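Local structure of urea carboxylase (Thermus thermophilus, 3OEP) at residues Gly4-Phe9 with Tyr43-Leu48; Ala31-Leu36 with Arg53-Gly58; Pro439-Gly444 with Pro469-Pro474. The protein is of unknown function, a KipI-KipA homologue with cyclophilin-like domains, possibly with hydrolase activity and ATP binding. All coordinates share one frame; numbering follows the deposited sequence.

Interaction 1: Gly4-Phe9 with Tyr43-Leu48; sequences GFYLRF and YGVLYL
Tyr47 and Leu48 bury the most surface here, and they do so on opposite faces of an antiparallel strand pair. Tyr47 has CG anti to its backbone N (chi1 179°), which lays its ring against that of Tyr6. The two rings meet obliquely, their planes at 37°. Tyr47 CD1 stands over the centre of the Tyr6 ring, 3.4 Å from Tyr6 CZ. Arg8 NH2 lies over the opposite face of the Tyr6 ring, toward its rim, so the tyrosine is sandwiched. Val45 CG1 adds an edge contact, 3.6 Å from Tyr6 CD1.

The strands belong to a three-stranded antiparallel sheet in which 45-50 is central, between 3-8 and 36-42. Phe5 and Leu48 form a hydrogen-bonded pair: Leu48 N reaches Phe5 O at 2.9 Å, nearly along the C=O axis, and Phe5 N returns the bond to Leu48 O. Leu7 and Leu46 exchange two more bonds, and Phe9 N continues the pattern to Gly44 O at 2.8 Å. On the face shared with Leu7, the side chains of Phe5 and Leu48 run side by side, Leu48 CD1 touching Phe5 CZ at 3.8 Å while Leu48 CB sits over the ring. Helices 15-30 and 57-66 cover this face. On the tyrosine face, both tyrosines touch strand 437-439, and Arg8 NH1 forms a salt bridge with Glu438.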
# COMPACT_ATOMS: atom_id res chain seq x y z
N GLY A 4 -0.22 13.51 9.31
CA GLY A 4 0.56 12.60 10.13
C GLY A 4 1.75 13.25 10.80
O GLY A 4 2.17 14.34 10.41
N PHE A 5 2.26 12.60 11.83
CA PHE A 5 3.50 13.02 12.45
C PHE A 5 4.22 11.84 13.09
O PHE A 5 3.62 10.79 13.34
CB PHE A 5 3.27 14.14 13.48
CG PHE A 5 2.39 13.74 14.64
CD1 PHE A 5 2.94 13.18 15.79
CD2 PHE A 5 1.03 13.96 14.59
CE1 PHE A 5 2.12 12.82 16.86
CE2 PHE A 5 0.21 13.61 15.66
CZ PHE A 5 0.76 13.04 16.79
N TYR A 6 5.51 12.04 13.32
CA TYR A 6 6.38 11.01 13.86
C TYR A 6 6.81 11.36 15.28
O TYR A 6 7.18 12.51 15.56
CB TYR A 6 7.64 10.88 12.99
CG TYR A 6 7.41 10.40 11.57
CD1 TYR A 6 7.56 9.06 11.23
CD2 TYR A 6 7.05 11.30 10.56
CE1 TYR A 6 7.36 8.62 9.92
CE2 TYR A 6 6.85 10.87 9.24
CZ TYR A 6 7.02 9.53 8.93
OH TYR A 6 6.82 9.09 7.65
N LEU A 7 6.73 10.38 16.17
CA LEU A 7 7.36 10.46 17.48
C LEU A 7 8.60 9.58 17.44
O LEU A 7 8.57 8.47 16.89
CB LEU A 7 6.40 10.00 18.57
CG LEU A 7 5.08 10.78 18.66
CD1 LEU A 7 4.24 10.22 19.79
CD2 LEU A 7 5.32 12.28 18.84
N ARG A 8 9.70 10.09 17.99
CA ARG A 8 10.99 9.41 17.89
C ARG A 8 11.58 9.26 19.29
O ARG A 8 11.82 10.26 19.97
CB ARG A 8 11.93 10.20 16.97
CG ARG A 8 11.36 10.37 15.56
CD ARG A 8 12.18 11.31 14.68
NE ARG A 8 11.55 11.46 13.37
CZ ARG A 8 11.63 10.57 12.38
NH1 ARG A 8 12.32 9.45 12.52
NH2 ARG A 8 11.00 10.80 11.24
N PHE A 9 11.79 8.01 19.70
CA PHE A 9 12.18 7.69 21.08
C PHE A 9 13.63 7.25 21.23
O PHE A 9 14.11 7.05 22.35
CB PHE A 9 11.25 6.61 21.63
CG PHE A 9 9.81 7.02 21.64
CD1 PHE A 9 9.36 7.98 22.53
CD2 PHE A 9 8.91 6.48 20.73
CE1 PHE A 9 8.04 8.38 22.54
CE2 PHE A 9 7.59 6.87 20.73
CZ PHE A 9 7.15 7.82 21.63
N TYR A 43 11.19 0.26 14.87
CA TYR A 43 12.36 0.60 15.68
C TYR A 43 11.93 1.63 16.73
O TYR A 43 10.92 1.42 17.41
CB TYR A 43 13.50 1.09 14.79
CG TYR A 43 13.77 0.16 13.64
CD1 TYR A 43 14.52 -0.99 13.81
CD2 TYR A 43 13.24 0.43 12.37
CE1 TYR A 43 14.74 -1.86 12.75
CE2 TYR A 43 13.46 -0.42 11.31
CZ TYR A 43 14.21 -1.56 11.51
OH TYR A 43 14.43 -2.39 10.44
N GLY A 44 12.64 2.75 16.87
CA GLY A 44 12.29 3.75 17.88
C GLY A 44 11.29 4.80 17.43
O GLY A 44 11.13 5.81 18.10
N VAL A 45 10.62 4.57 16.31
CA VAL A 45 9.74 5.58 15.71
C VAL A 45 8.29 5.12 15.75
O VAL A 45 7.99 3.95 15.50
CB VAL A 45 10.13 5.84 14.25
CG1 VAL A 45 9.23 6.90 13.64
CG2 VAL A 45 11.59 6.26 14.16
N LEU A 46 7.39 6.06 16.05
CA LEU A 46 5.95 5.82 15.95
C LEU A 46 5.37 6.87 15.01
O LEU A 46 5.52 8.06 15.25
CB LEU A 46 5.30 5.91 17.33
CG LEU A 46 3.78 5.75 17.39
CD1 LEU A 46 3.34 4.41 16.82
CD2 LEU A 46 3.29 5.93 18.82
N TYR A 47 4.73 6.41 13.94
CA TYR A 47 4.04 7.29 13.01
C TYR A 47 2.55 7.24 13.29
O TYR A 47 1.95 6.16 13.33
CB TYR A 47 4.33 6.86 11.57
CG TYR A 47 3.64 7.71 10.53
CD1 TYR A 47 3.94 9.06 10.41
CD2 TYR A 47 2.69 7.17 9.66
CE1 TYR A 47 3.32 9.85 9.45
CE2 TYR A 47 2.06 7.96 8.69
CZ TYR A 47 2.38 9.30 8.60
OH TYR A 47 1.78 10.12 7.67
N LEU A 48 1.94 8.40 13.47
CA LEU A 48 0.51 8.50 13.70
C LEU A 48 -0.12 9.26 12.55
O LEU A 48 0.33 10.35 12.20
CB LEU A 48 0.24 9.21 15.03
CG LEU A 48 0.81 8.54 16.27
CD1 LEU A 48 0.50 9.36 17.52
CD2 LEU A 48 0.28 7.10 16.42

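Interaction 2: Ala31-Leu36 with Arg53-Gly58; sequences APPPGL and RRLSRG
Leu55 puts its side chain against the turn made by Pro33 to Leu36, with CG anti to the backbone N (chi1 -180°). From there CD2 touches three parts of the turn: it lies 3.7 Å from Leu36 N, 4.1 Å from Pro33 CG and within van der Waals range of Pro34 O. Leu55 CB meets the same carbonyl, 3.6 Å from Pro34 O, and the Pro33 ring crosses the leucine obliquely. The turn is type II, closed by a 3.0 Å hydrogen bond from Leu36 N to Pro33 O, and Gly35 takes its positive-phi third position (phi 102°).

Arg54 approaches Gly35 by another route. Its CG is anti to the carbonyl carbon, and a bend at chi3 (-65°) folds the end of the chain back so that the guanidinium lies flat over the glycine, with Gly35 CA 3.9 Å above the centre of its plane. Arg54 NH1 also makes a long, weak ion pair with Asp51, whose backbone is hydrogen-bonded to Gly35. The loop from helix 15-30 to strand 36-42 thus packs on the one leading into helix 57-66, whose N-cap is Ser56.

With no polar bond between the segments, the fit rests on shape: Gly35 lets both the arginine plane and Leu55 CB come up to its CA.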
# COMPACT_ATOMS: atom_id res chain seq x y z
N ALA A 31 -7.80 0.50 21.36
CA ALA A 31 -8.95 1.38 21.54
C ALA A 31 -8.76 2.66 20.73
O ALA A 31 -8.53 3.73 21.29
CB ALA A 31 -9.13 1.71 23.02
N PRO A 32 -8.84 2.55 19.39
CA PRO A 32 -8.51 3.68 18.53
C PRO A 32 -9.52 4.80 18.63
O PRO A 32 -10.72 4.56 18.49
CB PRO A 32 -8.52 3.07 17.12
CG PRO A 32 -9.38 1.87 17.22
CD PRO A 32 -9.19 1.34 18.62
N PRO A 33 -9.06 6.03 18.90
CA PRO A 33 -10.00 7.15 18.93
C PRO A 33 -10.54 7.45 17.54
O PRO A 33 -9.83 7.26 16.55
CB PRO A 33 -9.15 8.32 19.44
CG PRO A 33 -7.76 7.94 19.20
CD PRO A 33 -7.69 6.45 19.24
N PRO A 34 -11.80 7.91 17.45
CA PRO A 34 -12.36 8.33 16.17
C PRO A 34 -11.45 9.35 15.48
O PRO A 34 -11.04 10.33 16.10
CB PRO A 34 -13.69 8.97 16.57
CG PRO A 34 -14.07 8.30 17.83
CD PRO A 34 -12.80 7.96 18.54
N GLY A 35 -11.13 9.10 14.22
CA GLY A 35 -10.23 9.98 13.46
C GLY A 35 -8.81 9.47 13.33
O GLY A 35 -8.06 9.96 12.49
N LEU A 36 -8.41 8.51 14.16
CA LEU A 36 -7.11 7.86 14.01
C LEU A 36 -7.16 6.92 12.82
O LEU A 36 -8.01 6.03 12.77
CB LEU A 36 -6.71 7.08 15.26
CG LEU A 36 -5.31 6.47 15.20
CD1 LEU A 36 -4.26 7.57 15.20
CD2 LEU A 36 -5.08 5.48 16.33
N ARG A 53 -10.12 16.68 10.61
CA ARG A 53 -11.51 17.11 10.77
C ARG A 53 -12.18 16.45 11.98
O ARG A 53 -13.09 17.02 12.57
CB ARG A 53 -12.31 16.80 9.50
CG ARG A 53 -11.85 17.56 8.27
N ARG A 54 -11.73 15.25 12.35
CA ARG A 54 -12.33 14.50 13.46
C ARG A 54 -11.46 14.43 14.71
O ARG A 54 -11.97 14.31 15.81
CB ARG A 54 -12.69 13.08 13.02
CG ARG A 54 -14.01 12.98 12.27
CD ARG A 54 -14.27 11.56 11.84
NE ARG A 54 -13.26 11.10 10.88
CZ ARG A 54 -12.97 9.83 10.62
NH1 ARG A 54 -12.03 9.55 9.72
NH2 ARG A 54 -13.60 8.84 11.24
N LEU A 55 -10.14 14.49 14.52
CA LEU A 55 -9.19 14.37 15.62
C LEU A 55 -8.08 15.38 15.44
O LEU A 55 -7.36 15.34 14.45
CB LEU A 55 -8.62 12.95 15.64
CG LEU A 55 -7.61 12.58 16.71
CD1 LEU A 55 -8.14 12.88 18.11
CD2 LEU A 55 -7.23 11.10 16.58
N SER A 56 -7.93 16.30 16.39
CA SER A 56 -6.85 17.28 16.32
C SER A 56 -5.54 16.66 16.79
O SER A 56 -5.54 15.72 17.59
CB SER A 56 -7.18 18.51 17.17
OG SER A 56 -7.25 18.18 18.55
N ARG A 57 -4.42 17.19 16.30
CA ARG A 57 -3.11 16.75 16.75
C ARG A 57 -2.98 16.91 18.27
O ARG A 57 -2.45 16.03 18.95
CB ARG A 57 -2.00 17.55 16.07
CG ARG A 57 -0.59 17.09 16.42
CD ARG A 57 0.46 17.99 15.79
NE ARG A 57 0.34 19.37 16.27
CZ ARG A 57 0.99 20.41 15.76
NH1 ARG A 57 1.84 20.25 14.75
NH2 ARG A 57 0.80 21.62 16.27
N GLY A 58 -3.45 18.04 18.78
CA GLY A 58 -3.40 18.32 20.21
C GLY A 58 -4.18 17.33 21.05
O GLY A 58 -3.71 16.87 22.09

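Interaction 3: Pro439-Gly444 with Pro469-Pro474; sequences PTPLGG and PALVDP
This is a buried backbone contact in which a type II beta turn, Pro441 to Gly444, brings the chain alongside strand 467-472. The turn lies between strands 437-439 and 444-447, and the antiparallel pairing begins where it ends. Gly444 faces Leu471 as a non-hydrogen-bonded pair with CA atoms 4.4 Å apart. Next to it, Val472 N donates to Gly443 O at 2.8 Å. The N-H points nearly straight at the oxygen (167°), yet the donor lies above the carbonyl plane, 35° out of it. Leu471 CA supplies a CA-H...O contact to that same Gly443 O, so the carbonyl is approached by two neighbouring donors.

Strands 467-472 and 444-447 are adjacent in the mixed sheet of a cyclophilin-like domain, within the region matching carboxyltransferase subdomains A and B. The pairing runs on through a backbone hydrogen bond between Ala470 and Val445, while strand 390-396 lies on the other side of 467-472.

Leu471 carries the side-chain contact. With CG beside the backbone N (chi1 -48°), its CD2 branch swings toward the turn, 3.6 Å from Pro441 CG and 3.7 Å from Gly444 CA; leucine and proline cross at about a right angle. Within the turn, Gly444 N bonds to Pro441 O at 3.0 Å. Gly443 has positive phi, and a CB there would run into Val472 O. A water donates to both Leu442 O, at 2.9 Å, and Val472 O, at 2.7 Å, joining the turn to the end of the strand.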
# COMPACT_ATOMS: atom_id res chain seq x y z
N PRO A 439 7.97 4.22 8.93
CA PRO A 439 6.67 4.23 8.28
C PRO A 439 6.58 5.30 7.21
O PRO A 439 7.04 6.43 7.40
CB PRO A 439 5.70 4.52 9.43
CG PRO A 439 6.43 4.06 10.65
CD PRO A 439 7.84 4.37 10.40
N THR A 440 5.99 4.94 6.08
CA THR A 440 5.87 5.83 4.94
C THR A 440 4.68 6.77 5.10
O THR A 440 3.60 6.34 5.50
CB THR A 440 5.72 5.05 3.64
OG1 THR A 440 4.61 4.14 3.76
CG2 THR A 440 6.99 4.26 3.35
N PRO A 441 4.87 8.06 4.79
CA PRO A 441 3.78 9.03 4.82
C PRO A 441 3.09 9.13 3.46
O PRO A 441 3.78 9.11 2.44
CB PRO A 441 4.50 10.34 5.14
CG PRO A 441 5.84 10.19 4.52
CD PRO A 441 6.16 8.71 4.49
N LEU A 442 1.76 9.23 3.43
CA LEU A 442 1.04 9.40 2.16
C LEU A 442 1.45 10.73 1.54
O LEU A 442 1.43 11.76 2.21
CB LEU A 442 -0.48 9.35 2.38
CG LEU A 442 -1.38 9.33 1.14
CD1 LEU A 442 -1.13 8.07 0.30
CD2 LEU A 442 -2.85 9.41 1.55
N GLY A 443 1.84 10.71 0.27
CA GLY A 443 2.32 11.91 -0.41
C GLY A 443 3.80 12.16 -0.19
O GLY A 443 4.34 13.15 -0.68
N GLY A 444 4.48 11.26 0.52
CA GLY A 444 5.92 11.38 0.71
C GLY A 444 6.67 11.44 -0.61
O GLY A 444 6.40 10.65 -1.52
N PRO A 469 12.37 14.01 1.92
CA PRO A 469 12.63 15.40 2.32
C PRO A 469 11.40 16.30 2.25
O PRO A 469 11.38 17.37 2.87
CB PRO A 469 13.70 15.87 1.32
CG PRO A 469 13.53 14.97 0.14
CD PRO A 469 13.13 13.64 0.72
N ALA A 470 10.39 15.87 1.50
CA ALA A 470 9.18 16.65 1.33
C ALA A 470 7.96 15.73 1.25
O ALA A 470 8.10 14.51 1.09
CB ALA A 470 9.28 17.50 0.08
N LEU A 471 6.79 16.35 1.39
CA LEU A 471 5.50 15.70 1.24
C LEU A 471 4.65 16.54 0.30
O LEU A 471 4.63 17.76 0.42
CB LEU A 471 4.76 15.63 2.58
CG LEU A 471 5.50 15.13 3.82
CD1 LEU A 471 4.62 15.31 5.06
CD2 LEU A 471 5.89 13.69 3.64
N VAL A 472 3.94 15.90 -0.61
CA VAL A 472 2.91 16.61 -1.37
C VAL A 472 1.72 16.88 -0.46
O VAL A 472 1.25 15.99 0.26
CB VAL A 472 2.46 15.81 -2.61
CG1 VAL A 472 1.27 16.51 -3.30
CG2 VAL A 472 3.63 15.64 -3.58
N ASP A 473 1.25 18.12 -0.49
CA ASP A 473 0.07 18.55 0.27
C ASP A 473 -1.10 17.61 -0.02
O ASP A 473 -1.39 17.35 -1.18
CB ASP A 473 -0.28 19.98 -0.12
CG ASP A 473 -1.29 20.62 0.81
OD1 ASP A 473 -0.94 21.66 1.44
OD2 ASP A 473 -2.42 20.12 0.92
N PRO A 474 -1.76 17.09 1.03
CA PRO A 474 -2.88 16.15 0.79
C PRO A 474 -3.97 16.70 -0.14
O PRO A 474 -4.62 15.92 -0.83
CB PRO A 474 -3.44 15.89 2.20
CG PRO A 474 -2.88 16.97 3.05
CD PRO A 474 -1.56 17.34 2.46
O HOH W 1 0.05 14.25 1.98

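Overall arrangement
Interactions 1 and 2 lie within the region matching subdomains C and D, interaction 3 within the region matching A and B. Interactions 1 and 3, centres about 14 Å apart, nevertheless meet directly: Tyr6 OH lies 2.7 Å from Pro439 O, a probable hydrogen bond, and Tyr47 CB packs 3.5 Å from Pro439 CB. The tyrosine face of the sheet is therefore the one turned to the second region. Interaction 2, centred about 16 Å from interaction 1, touches it from the other face, where Arg57 CG packs 3.7 Å from Phe5 CE2. Interactions 2 and 3 do not touch; their nearest atoms are about 10 Å apart.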